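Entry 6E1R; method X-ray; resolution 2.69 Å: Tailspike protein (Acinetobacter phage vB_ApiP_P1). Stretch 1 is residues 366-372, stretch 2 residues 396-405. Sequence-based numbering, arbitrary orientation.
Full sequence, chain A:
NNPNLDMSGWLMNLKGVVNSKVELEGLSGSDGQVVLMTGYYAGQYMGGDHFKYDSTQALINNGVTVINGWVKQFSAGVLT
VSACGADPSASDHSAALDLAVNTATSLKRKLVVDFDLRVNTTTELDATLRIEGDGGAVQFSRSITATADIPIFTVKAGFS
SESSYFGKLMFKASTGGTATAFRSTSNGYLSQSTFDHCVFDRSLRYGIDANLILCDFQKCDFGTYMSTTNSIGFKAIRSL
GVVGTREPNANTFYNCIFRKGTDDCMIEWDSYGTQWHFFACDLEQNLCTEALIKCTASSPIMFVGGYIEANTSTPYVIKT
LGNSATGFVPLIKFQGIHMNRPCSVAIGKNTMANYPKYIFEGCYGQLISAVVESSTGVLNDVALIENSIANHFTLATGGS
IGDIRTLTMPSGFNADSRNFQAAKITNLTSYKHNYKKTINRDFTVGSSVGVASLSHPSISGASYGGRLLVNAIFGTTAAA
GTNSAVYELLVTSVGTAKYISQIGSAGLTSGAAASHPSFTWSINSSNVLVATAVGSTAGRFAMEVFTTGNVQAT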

# COMPACT_ATOMS: atom_id res chain seq x y z
N GLN A 366 8.31 -14.88 14.35
CA GLN A 366 9.12 -15.23 15.50
C GLN A 366 10.52 -14.67 15.31
O GLN A 366 11.07 -14.73 14.20
CB GLN A 366 9.17 -16.75 15.70
CG GLN A 366 10.10 -17.22 16.80
CD GLN A 366 10.10 -18.73 16.95
OE1 GLN A 366 10.85 -19.43 16.28
NE2 GLN A 366 9.27 -19.23 17.86
N LEU A 367 11.10 -14.14 16.38
CA LEU A 367 12.37 -13.42 16.32
C LEU A 367 13.48 -14.18 17.03
O LEU A 367 13.30 -14.63 18.17
CB LEU A 367 12.22 -12.02 16.93
CG LEU A 367 11.30 -11.07 16.17
CD1 LEU A 367 11.22 -9.73 16.88
CD2 LEU A 367 11.78 -10.89 14.74
N ILE A 368 14.62 -14.32 16.36
CA ILE A 368 15.87 -14.71 16.99
C ILE A 368 16.83 -13.53 17.05
O ILE A 368 18.04 -13.71 17.17
CB ILE A 368 16.52 -15.91 16.26
CG1 ILE A 368 16.71 -15.59 14.78
CG2 ILE A 368 15.67 -17.16 16.44
CD1 ILE A 368 17.51 -16.63 14.04
N SER A 369 16.30 -12.31 16.96
CA SER A 369 17.12 -11.11 16.85
C SER A 369 16.41 -9.97 17.56
O SER A 369 15.32 -10.14 18.13
CB SER A 369 17.38 -10.76 15.39
OG SER A 369 16.18 -10.35 14.75
N ALA A 370 17.02 -8.79 17.53
CA ALA A 370 16.37 -7.58 17.99
C ALA A 370 15.54 -6.99 16.86
O ALA A 370 15.61 -7.42 15.70
CB ALA A 370 17.40 -6.57 18.49
N VAL A 371 14.73 -5.98 17.20
CA VAL A 371 13.89 -5.34 16.19
C VAL A 371 14.69 -4.30 15.42
O VAL A 371 14.70 -4.29 14.18
CB VAL A 371 12.65 -4.73 16.85
CG1 VAL A 371 11.83 -3.96 15.83
CG2 VAL A 371 11.81 -5.82 17.51
N VAL A 372 15.38 -3.40 16.13
CA VAL A 372 16.21 -2.38 15.51
C VAL A 372 17.51 -2.25 16.30
O VAL A 372 17.62 -2.71 17.44
CB VAL A 372 15.51 -1.00 15.42
CG1 VAL A 372 14.31 -1.06 14.48
CG2 VAL A 372 15.08 -0.54 16.81
N ALA A 396 12.47 -16.25 20.33
CA ALA A 396 13.28 -17.45 20.40
C ALA A 396 14.66 -17.08 20.93
O ALA A 396 14.89 -15.96 21.40
CB ALA A 396 13.35 -18.12 19.02
N THR A 397 15.60 -18.02 20.87
CA THR A 397 16.94 -17.79 21.40
C THR A 397 17.61 -16.65 20.64
O THR A 397 17.79 -16.72 19.42
CB THR A 397 17.78 -19.06 21.30
OG1 THR A 397 17.14 -20.11 22.04
CG2 THR A 397 19.17 -18.82 21.87
N GLY A 398 17.98 -15.59 21.37
CA GLY A 398 18.57 -14.41 20.78
C GLY A 398 17.59 -13.32 20.44
O GLY A 398 18.02 -12.21 20.07
N GLY A 399 16.28 -13.58 20.54
CA GLY A 399 15.30 -12.57 20.22
C GLY A 399 15.04 -11.61 21.37
O GLY A 399 15.15 -11.97 22.55
N SER A 400 14.70 -10.38 21.02
CA SER A 400 14.47 -9.33 22.00
C SER A 400 13.65 -8.23 21.37
O SER A 400 13.82 -7.91 20.19
CB SER A 400 15.79 -8.77 22.54
OG SER A 400 16.56 -8.20 21.50
N ILE A 401 12.75 -7.64 22.16
CA ILE A 401 11.96 -6.49 21.72
C ILE A 401 12.15 -5.27 22.61
O ILE A 401 11.76 -4.17 22.20
CB ILE A 401 10.46 -6.84 21.62
CG1 ILE A 401 9.93 -7.34 22.97
CG2 ILE A 401 10.21 -7.86 20.52
CD1 ILE A 401 8.46 -7.69 22.95
N GLY A 402 12.73 -5.43 23.80
CA GLY A 402 12.95 -4.28 24.66
C GLY A 402 11.64 -3.68 25.12
O GLY A 402 10.73 -4.38 25.57
N ASP A 403 11.54 -2.36 25.01
CA ASP A 403 10.35 -1.63 25.40
C ASP A 403 9.38 -1.41 24.25
O ASP A 403 8.46 -0.60 24.37
CB ASP A 403 10.73 -0.28 26.01
CG ASP A 403 11.47 -0.42 27.33
OD1 ASP A 403 11.25 -1.44 28.03
OD2 ASP A 403 12.26 0.48 27.66
N ILE A 404 9.58 -2.10 23.13
CA ILE A 404 8.68 -1.96 21.98
C ILE A 404 7.42 -2.78 22.23
O ILE A 404 7.49 -3.93 22.69
CB ILE A 404 9.40 -2.40 20.69
CG1 ILE A 404 10.67 -1.58 20.48
CG2 ILE A 404 8.47 -2.27 19.49
CD1 ILE A 404 11.50 -2.01 19.30
N ARG A 405 6.27 -2.19 21.93
CA ARG A 405 4.99 -2.83 22.23
C ARG A 405 4.64 -3.89 21.20
O ARG A 405 4.84 -3.70 19.99
CB ARG A 405 3.88 -1.78 22.30
CG ARG A 405 2.68 -2.21 23.12
CD ARG A 405 1.65 -1.09 23.19
NE ARG A 405 0.58 -1.39 24.15
CZ ARG A 405 -0.54 -0.69 24.25
NH1 ARG A 405 -0.76 0.35 23.45
NH2 ARG A 405 -1.46 -1.02 25.15

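Ala 396, Ile 368 and Val 371 carry the largest covered areas here, and each teaches a different rule. Ala 396 couples backbone and side chain at one position: its N donates to Leu 367 O at 2.8 Å, nearly straight at 165°, while its CB, directed toward the other stretch, packs 3.6 Å from Ile 368 CG2 and 3.9 Å from Gln 366 CD. The hydrogen bond and the methyl contacts thus arise at the same residue.

Ile 368 lies along the type II turn from Ala 396 to Gly 399, its CB 3.5 Å from Thr 397 O. The backbones are in direct contact, with Ile 368 CA and Gly 399 CA 3.9 Å apart, and neither glycine has room for a CB. An ideal CB on Gly 399 would fall 2.3 Å from Leu 367 O; one on Gly 398 would fall 2.9 Å from Ile 368 O, and the backbone angles of Gly 398 by themselves call for glycine. With no CB crowding Leu 367 O, Gly 399 CA makes a CA-H...O contact to it (3.5 Å), and another to Ser 369 O (3.2 Å). Ser 369 O also accepts from Ser 400 N at 3.0 Å.

Beyond these backbone contacts, the CA-to-CB bond of Val 371 points toward stretch 2 and the side chain supplies apolar packing: its CG2 sits 4.0 Å from Ile 401 CG2, and its CB 3.8 Å from Ile 404 CD1.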